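Local coordinates for protein beta-galactosidase (Marinomonas sp. ef1, PDB 6Y2K) that hydrolyses terminal non-reducing beta-D-galactose residues of beta-galactosides, as a cold-active hexameric enzyme of glycoside hydrolase family 42, at residues 348-360 with 364-376. Residues are numbered along the deposited sequence; the frame is centred on the assembly and turned at random.
Sequences LVSYFRWRQAPFG and MHAGLLRPDAQEA
Beyond strand 348-352, the eighth of the TIM barrel, the chain folds back in the loop leading to helix 377-395, and R353-Q356 lie against G367-P371. L368 N donates to R353 O (3.0 Å) and L369 N to W354 O; Q356 N returns an almost straight bond (173°) to L369 O. G367 suits its place because a CB would clash with R353 O. Apolar L369 lays CG and CD1 over one face of the W354 indole, a CH-pi contact with CG 4.2 Å from the six-membered ring's centroid, while D20 takes the indole NE1. R355 leaves with CG anti to its backbone N (chi1 -177°) and its chain extended, long enough for NE and NH2 (2.8 Å) both to grip P371 O, which lies in the guanidinium plane. A373 CB lies over one guanidinium face, 3.7 Å from CZ, and W12 adds a cation-pi contact. A leucine in place of R355 would probably leave P371 O without either donor and the turn R370-A373 less firmly held. F352 points its edge at the face of H365 (planes 85° apart), whose ND1 bonds A366 O in the ring plane and whose NE2 is hydrogen-bonded to a glycerol, probably from the crystallisation liquor. Backbone bonds and one arginine converging on a single carbonyl oxygen thus tie this loop's two limbs together.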
ATOM      1  N   LEU A 348      28.764   3.456  39.764  1.00 15.73           N
ATOM      2  CA  LEU A 348      27.977   2.368  40.319  1.00 15.81           C
ATOM      3  C   LEU A 348      26.772   2.112  39.424  1.00 15.71           C
ATOM      4  O   LEU A 348      26.137   3.062  39.002  1.00 15.34           O
ATOM      5  CB  LEU A 348      27.492   2.782  41.706  1.00 16.35           C
ATOM      6  CG  LEU A 348      26.516   1.867  42.438  1.00 16.67           C
ATOM      7  CD1 LEU A 348      27.187   0.531  42.720  1.00 17.18           C
ATOM      8  CD2 LEU A 348      26.058   2.546  43.718  1.00 17.17           C
ATOM      9  N   VAL A 349      26.475   0.842  39.146  1.00 15.16           N
ATOM     10  CA  VAL A 349      25.213   0.434  38.526  1.00 15.52           C
ATOM     11  C   VAL A 349      24.488  -0.504  39.486  1.00 15.74           C
ATOM     12  O   VAL A 349      24.976  -1.603  39.774  1.00 16.16           O
ATOM     13  CB  VAL A 349      25.447  -0.268  37.172  1.00 15.69           C
ATOM     14  CG1 VAL A 349      24.168  -0.913  36.640  1.00 15.90           C
ATOM     15  CG2 VAL A 349      26.006   0.734  36.172  1.00 15.69           C
ATOM     16  N   SER A 350      23.330  -0.063  39.971  1.00 15.57           N
ATOM     17  CA  SER A 350      22.543  -0.809  40.945  1.00 16.28           C
ATOM     18  C   SER A 350      21.250  -1.319  40.302  1.00 16.12           C
ATOM     19  O   SER A 350      20.519  -0.543  39.683  1.00 15.81           O
ATOM     20  CB  SER A 350      22.273   0.074  42.182  1.00 16.74           C
ATOM     21  OG  SER A 350      21.236  -0.435  42.998  1.00 17.80           O
ATOM     22  N   TYR A 351      20.980  -2.611  40.451  1.00 15.66           N
ATOM     23  CA  TYR A 351      19.780  -3.214  39.884  1.00 15.88           C
ATOM     24  C   TYR A 351      18.589  -3.066  40.826  1.00 16.03           C
ATOM     25  O   TYR A 351      18.740  -2.638  41.969  1.00 16.21           O
ATOM     26  CB  TYR A 351      20.021  -4.692  39.569  1.00 15.85           C
ATOM     27  CG  TYR A 351      21.230  -4.943  38.697  1.00 16.15           C
ATOM     28  CD1 TYR A 351      21.174  -4.745  37.324  1.00 16.18           C
ATOM     29  CD2 TYR A 351      22.428  -5.381  39.247  1.00 16.20           C
ATOM     30  CE1 TYR A 351      22.277  -4.973  36.523  1.00 16.30           C
ATOM     31  CE2 TYR A 351      23.535  -5.612  38.454  1.00 16.26           C
ATOM     32  CZ  TYR A 351      23.455  -5.407  37.093  1.00 16.13           C
ATOM     33  OH  TYR A 351      24.556  -5.636  36.301  1.00 15.95           O
ATOM     34  N   PHE A 352      17.407  -3.424  40.337  1.00 15.87           N
ATOM     35  CA  PHE A 352      16.189  -3.332  41.133  1.00 15.62           C
ATOM     36  C   PHE A 352      15.090  -4.224  40.564  1.00 15.80           C
ATOM     37  O   PHE A 352      14.682  -4.065  39.414  1.00 16.06           O
ATOM     38  CB  PHE A 352      15.704  -1.883  41.206  1.00 15.39           C
ATOM     39  CG  PHE A 352      14.300  -1.738  41.717  1.00 14.93           C
ATOM     40  CD1 PHE A 352      13.220  -2.096  40.926  1.00 15.20           C
ATOM     41  CD2 PHE A 352      14.058  -1.245  42.988  1.00 15.07           C
ATOM     42  CE1 PHE A 352      11.927  -1.964  41.393  1.00 14.78           C
ATOM     43  CE2 PHE A 352      12.766  -1.111  43.462  1.00 14.98           C
ATOM     44  CZ  PHE A 352      11.699  -1.471  42.663  1.00 14.92           C
ATOM     45  N   ARG A 353      14.617  -5.163  41.377  1.00 16.06           N
ATOM     46  CA  ARG A 353      15.121  -5.324  42.736  1.00 16.14           C
ATOM     47  C   ARG A 353      15.920  -6.616  42.878  1.00 15.98           C
ATOM     48  O   ARG A 353      16.159  -7.321  41.897  1.00 16.01           O
ATOM     49  CB  ARG A 353      13.968  -5.307  43.741  1.00 15.99           C
ATOM     50  CG  ARG A 353      12.639  -5.772  43.169  1.00 16.74           C
ATOM     51  CD  ARG A 353      11.488  -5.442  44.106  1.00 16.77           C
ATOM     52  NE  ARG A 353      11.577  -6.182  45.361  1.00 16.77           N
ATOM     53  CZ  ARG A 353      10.728  -6.037  46.374  1.00 17.07           C
ATOM     54  NH1 ARG A 353       9.723  -5.178  46.282  1.00 16.98           N
ATOM     55  NH2 ARG A 353      10.885  -6.751  47.480  1.00 17.40           N
ATOM     56  N   TRP A 354      16.333  -6.920  44.104  1.00 16.42           N
ATOM     57  CA  TRP A 354      17.105  -8.126  44.377  1.00 16.71           C
ATOM     58  C   TRP A 354      16.264  -9.379  44.156  1.00 16.72           C
ATOM     59  O   TRP A 354      16.719 -10.341  43.536  1.00 17.11           O
ATOM     60  CB  TRP A 354      17.648  -8.102  45.807  1.00 17.11           C
ATOM     61  CG  TRP A 354      18.080  -9.446  46.307  1.00 17.41           C
ATOM     62  CD1 TRP A 354      17.458 -10.207  47.255  1.00 17.66           C
ATOM     63  CD2 TRP A 354      19.228 -10.192  45.885  1.00 17.42           C
ATOM     64  NE1 TRP A 354      18.149 -11.378  47.449  1.00 17.43           N
ATOM     65  CE2 TRP A 354      19.239 -11.394  46.620  1.00 17.81           C
ATOM     66  CE3 TRP A 354      20.248  -9.959  44.956  1.00 17.42           C
ATOM     67  CZ2 TRP A 354      20.230 -12.360  46.455  1.00 17.70           C
ATOM     68  CZ3 TRP A 354      21.230 -10.920  44.794  1.00 17.71           C
ATOM     69  CH2 TRP A 354      21.214 -12.105  45.541  1.00 18.03           C
ATOM     70  N   ARG A 355      15.038  -9.361  44.667  1.00 16.29           N
ATOM     71  CA  ARG A 355      14.130 -10.499  44.526  1.00 16.62           C
ATOM     72  C   ARG A 355      12.731  -9.991  44.200  1.00 16.50           C
ATOM     73  O   ARG A 355      12.205  -9.130  44.902  1.00 16.45           O
ATOM     74  CB  ARG A 355      14.123 -11.292  45.831  1.00 17.03           C
ATOM     75  CG  ARG A 355      13.276 -12.554  45.835  1.00 17.13           C
ATOM     76  CD  ARG A 355      13.412 -13.264  47.170  1.00 17.66           C
ATOM     77  NE  ARG A 355      12.443 -14.343  47.307  1.00 17.52           N
ATOM     78  CZ  ARG A 355      12.276 -15.085  48.401  1.00 18.39           C
ATOM     79  NH1 ARG A 355      13.023 -14.896  49.485  1.00 18.50           N
ATOM     80  NH2 ARG A 355      11.341 -16.032  48.405  1.00 18.10           N
ATOM     81  N   GLN A 356      12.142 -10.522  43.125  1.00 16.85           N
ATOM     82  CA  GLN A 356      10.799 -10.139  42.673  1.00 16.71           C
ATOM     83  C   GLN A 356       9.782 -10.388  43.788  1.00 16.92           C
ATOM     84  O   GLN A 356       9.731 -11.489  44.332  1.00 16.98           O
ATOM     85  CB  GLN A 356      10.433 -10.943  41.422  1.00 16.24           C
ATOM     86  CG  GLN A 356       9.038 -10.698  40.858  1.00 15.96           C
ATOM     87  CD  GLN A 356       8.750 -11.520  39.612  1.00 15.64           C
ATOM     88  OE1 GLN A 356       9.662 -12.059  38.962  1.00 14.78           O
ATOM     89  NE2 GLN A 356       7.471 -11.609  39.263  1.00 15.47           N
ATOM     90  N   ALA A 357       8.989  -9.374  44.132  1.00 17.00           N
ATOM     91  CA  ALA A 357       8.034  -9.498  45.242  1.00 17.30           C
ATOM     92  C   ALA A 357       6.779 -10.235  44.777  1.00 17.63           C
ATOM     93  O   ALA A 357       6.337 -10.020  43.657  1.00 17.66           O
ATOM     94  CB  ALA A 357       7.674  -8.125  45.782  1.00 18.20           C
ATOM     95  N   PRO A 358       6.197 -11.108  45.627  1.00 17.43           N
ATOM     96  CA  PRO A 358       4.983 -11.821  45.217  1.00 17.48           C
ATOM     97  C   PRO A 358       3.675 -11.053  45.483  1.00 17.59           C
ATOM     98  O   PRO A 358       2.600 -11.554  45.129  1.00 18.14           O
ATOM     99  CB  PRO A 358       5.041 -13.092  46.065  1.00 17.46           C
ATOM    100  CG  PRO A 358       5.645 -12.627  47.336  1.00 17.81           C
ATOM    101  CD  PRO A 358       6.669 -11.579  46.944  1.00 17.87           C
ATOM    102  N   PHE A 359       3.768  -9.861  46.075  1.00 17.03           N
ATOM    103  CA  PHE A 359       2.602  -9.044  46.443  1.00 17.26           C
ATOM    104  C   PHE A 359       2.752  -7.607  45.940  1.00 16.77           C
ATOM    105  O   PHE A 359       3.848  -7.177  45.569  1.00 16.46           O
ATOM    106  CB  PHE A 359       2.391  -9.036  47.976  1.00 17.82           C
ATOM    107  CG  PHE A 359       3.641  -8.738  48.761  1.00 18.15           C
ATOM    108  CD1 PHE A 359       4.114  -7.436  48.887  1.00 18.19           C
ATOM    109  CD2 PHE A 359       4.374  -9.775  49.335  1.00 18.86           C
ATOM    110  CE1 PHE A 359       5.278  -7.168  49.583  1.00 18.64           C
ATOM    111  CE2 PHE A 359       5.534  -9.510  50.043  1.00 19.05           C
ATOM    112  CZ  PHE A 359       5.988  -8.202  50.161  1.00 19.04           C
ATOM    113  N   GLY A 360       1.636  -6.877  45.951  1.00 16.27           N
ATOM    114  CA  GLY A 360       1.617  -5.443  45.638  1.00 16.07           C
ATOM    115  C   GLY A 360       1.614  -5.104  44.157  1.00 16.01           C
ATOM    116  O   GLY A 360       1.572  -6.002  43.294  1.00 16.27           O
ATOM    117  N   MET A 364       4.730  -8.186  39.263  1.00 15.71           N
ATOM    118  CA  MET A 364       5.260  -8.627  37.958  1.00 16.37           C
ATOM    119  C   MET A 364       6.583  -7.956  37.536  1.00 15.86           C
ATOM    120  O   MET A 364       7.059  -8.201  36.424  1.00 15.95           O
ATOM    121  CB  MET A 364       4.208  -8.422  36.855  1.00 17.14           C
ATOM    122  CG  MET A 364       2.888  -9.139  37.096  1.00 17.57           C
ATOM    123  SD  MET A 364       3.058 -10.924  37.291  1.00 18.87           S
ATOM    124  CE  MET A 364       3.462 -11.417  35.625  1.00 18.60           C
ATOM    125  N   HIS A 365       7.187  -7.148  38.409  1.00 15.19           N
ATOM    126  CA  HIS A 365       8.477  -6.505  38.120  1.00 15.39           C
ATOM    127  C   HIS A 365       9.601  -7.471  38.500  1.00 15.41           C
ATOM    128  O   HIS A 365       9.737  -7.829  39.663  1.00 15.55           O
ATOM    129  CB  HIS A 365       8.622  -5.196  38.902  1.00 15.06           C
ATOM    130  CG  HIS A 365       9.759  -4.330  38.452  1.00 15.12           C
ATOM    131  ND1 HIS A 365      11.068  -4.768  38.412  1.00 14.96           N
ATOM    132  CD2 HIS A 365       9.788  -3.029  38.069  1.00 15.08           C
ATOM    133  CE1 HIS A 365      11.846  -3.782  37.999  1.00 14.82           C
ATOM    134  NE2 HIS A 365      11.097  -2.713  37.798  1.00 14.81           N
ATOM    135  N   ALA A 366      10.412  -7.854  37.520  1.00 15.05           N
ATOM    136  CA  ALA A 366      11.500  -8.810  37.732  1.00 15.32           C
ATOM    137  C   ALA A 366      12.593  -8.297  38.671  1.00 15.67           C
ATOM    138  O   ALA A 366      12.700  -7.103  38.955  1.00 15.02           O
ATOM    139  CB  ALA A 366      12.111  -9.208  36.397  1.00 15.21           C
ATOM    140  N   GLY A 367      13.383  -9.241  39.169  1.00 16.34           N
ATOM    141  CA  GLY A 367      14.571  -8.934  39.941  1.00 16.55           C
ATOM    142  C   GLY A 367      15.708  -9.847  39.541  1.00 16.84           C
ATOM    143  O   GLY A 367      15.585 -10.590  38.568  1.00 16.08           O
ATOM    144  N   LEU A 368      16.813  -9.790  40.287  1.00 17.24           N
ATOM    145  CA  LEU A 368      17.916 -10.741  40.088  1.00 17.66           C
ATOM    146  C   LEU A 368      17.479 -12.156  40.433  1.00 17.33           C
ATOM    147  O   LEU A 368      17.977 -13.101  39.837  1.00 16.67           O
ATOM    148  CB  LEU A 368      19.161 -10.392  40.914  1.00 18.34           C
ATOM    149  CG  LEU A 368      19.857  -9.033  40.780  1.00 19.71           C
ATOM    150  CD1 LEU A 368      21.345  -9.153  41.128  1.00 19.50           C
ATOM    151  CD2 LEU A 368      19.699  -8.395  39.413  1.00 19.68           C
ATOM    152  N   LEU A 369      16.571 -12.282  41.406  1.00 17.25           N
ATOM    153  CA  LEU A 369      15.927 -13.545  41.755  1.00 17.82           C
ATOM    154  C   LEU A 369      14.438 -13.520  41.425  1.00 18.02           C
ATOM    155  O   LEU A 369      13.815 -12.459  41.428  1.00 18.01           O
ATOM    156  CB  LEU A 369      16.064 -13.821  43.260  1.00 17.82           C
ATOM    157  CG  LEU A 369      17.459 -13.741  43.886  1.00 18.30           C
ATOM    158  CD1 LEU A 369      17.387 -14.189  45.342  1.00 18.52           C
ATOM    159  CD2 LEU A 369      18.470 -14.567  43.118  1.00 18.55           C
ATOM    160  N   ARG A 370      13.879 -14.710  41.198  1.00 18.28           N
ATOM    161  CA  ARG A 370      12.434 -14.903  41.064  1.00 18.95           C
ATOM    162  C   ARG A 370      11.774 -14.858  42.448  1.00 18.82           C
ATOM    163  O   ARG A 370      12.477 -14.901  43.471  1.00 18.34           O
ATOM    164  CB  ARG A 370      12.137 -16.256  40.422  1.00 19.98           C
ATOM    165  CG  ARG A 370      12.793 -16.500  39.075  1.00 20.73           C
ATOM    166  CD  ARG A 370      12.189 -17.706  38.393  1.00 21.47           C
ATOM    167  NE  ARG A 370      12.185 -18.930  39.218  1.00 23.06           N
ATOM    168  CZ  ARG A 370      12.648 -20.136  38.865  1.00 23.23           C
ATOM    169  NH1 ARG A 370      13.235 -20.355  37.687  1.00 24.08           N
ATOM    170  NH2 ARG A 370      12.518 -21.152  39.717  1.00 23.08           N
ATOM    171  N   PRO A 371      10.426 -14.794  42.504  1.00 18.51           N
ATOM    172  CA  PRO A 371       9.776 -14.768  43.824  1.00 18.81           C
ATOM    173  C   PRO A 371      10.096 -15.971  44.739  1.00 18.96           C
ATOM    174  O   PRO A 371      10.018 -15.839  45.963  1.00 19.01           O
ATOM    175  CB  PRO A 371       8.282 -14.705  43.481  1.00 19.08           C
ATOM    176  CG  PRO A 371       8.236 -14.077  42.129  1.00 19.41           C
ATOM    177  CD  PRO A 371       9.439 -14.630  41.420  1.00 18.91           C
ATOM    178  N   ASP A 372      10.477 -17.105  44.151  1.00 19.22           N
ATOM    179  CA  ASP A 372      10.884 -18.294  44.915  1.00 19.74           C
ATOM    180  C   ASP A 372      12.375 -18.328  45.275  1.00 19.85           C
ATOM    181  O   ASP A 372      12.874 -19.361  45.694  1.00 19.91           O
ATOM    182  CB  ASP A 372      10.476 -19.574  44.160  1.00 19.87           C
ATOM    183  CG  ASP A 372      11.246 -19.782  42.836  1.00 20.14           C
ATOM    184  OD1 ASP A 372      12.009 -18.892  42.393  1.00 19.37           O
ATOM    185  OD2 ASP A 372      11.083 -20.867  42.241  1.00 20.40           O
ATOM    186  N   ALA A 373      13.076 -17.208  45.091  1.00 20.19           N
ATOM    187  CA  ALA A 373      14.501 -17.060  45.413  1.00 20.52           C
ATOM    188  C   ALA A 373      15.497 -17.807  44.498  1.00 21.18           C
ATOM    189  O   ALA A 373      16.697 -17.768  44.760  1.00 21.43           O
ATOM    190  CB  ALA A 373      14.769 -17.370  46.884  1.00 20.35           C
ATOM    191  N   GLN A 374      15.023 -18.462  43.430  1.00 21.39           N
ATOM    192  CA  GLN A 374      15.930 -19.007  42.407  1.00 21.77           C
ATOM    193  C   GLN A 374      16.413 -17.857  41.516  1.00 21.17           C
ATOM    194  O   GLN A 374      15.697 -16.860  41.344  1.00 19.72           O
ATOM    195  CB  GLN A 374      15.229 -20.072  41.560  1.00 23.14           C
ATOM    196  CG  GLN A 374      14.835 -21.327  42.328  1.00 24.57           C
ATOM    197  CD  GLN A 374      16.041 -22.063  42.897  1.00 26.86           C
ATOM    198  OE1 GLN A 374      16.108 -22.323  44.093  1.00 30.00           O
ATOM    199  NE2 GLN A 374      17.008 -22.383  42.043  1.00 27.90           N
ATOM    200  N   GLU A 375      17.618 -17.995  40.964  1.00 20.33           N
ATOM    201  CA  GLU A 375      18.212 -16.940  40.132  1.00 20.86           C
ATOM    202  C   GLU A 375      17.417 -16.732  38.833  1.00 20.22           C
ATOM    203  O   GLU A 375      16.912 -17.689  38.236  1.00 20.19           O
ATOM    204  CB  GLU A 375      19.692 -17.228  39.814  1.00 21.23           C
ATOM    205  CG  GLU A 375      20.640 -16.945  40.978  1.00 21.93           C
ATOM    206  CD  GLU A 375      22.122 -17.029  40.609  1.00 22.94           C
ATOM    207  OE1 GLU A 375      22.457 -17.565  39.537  1.00 23.14           O
ATOM    208  OE2 GLU A 375      22.971 -16.541  41.391  1.00 23.33           O
ATOM    209  N   ALA A 376      17.276 -15.467  38.449  1.00 19.09           N
ATOM    210  CA  ALA A 376      16.732 -15.081  37.157  1.00 19.23           C
ATOM    211  C   ALA A 376      17.900 -14.645  36.280  1.00 19.00           C
ATOM    212  O   ALA A 376      19.047 -14.657  36.719  1.00 18.48           O
ATOM    213  CB  ALA A 376      15.724 -13.948  37.324  1.00 19.11           C
TER
HETATM  214  O   HOH W   1      12.483 -12.131  38.859  1.00 15.65           O
HETATM  215  O   HOH W   2       8.795  -7.115  42.247  1.00 13.43           O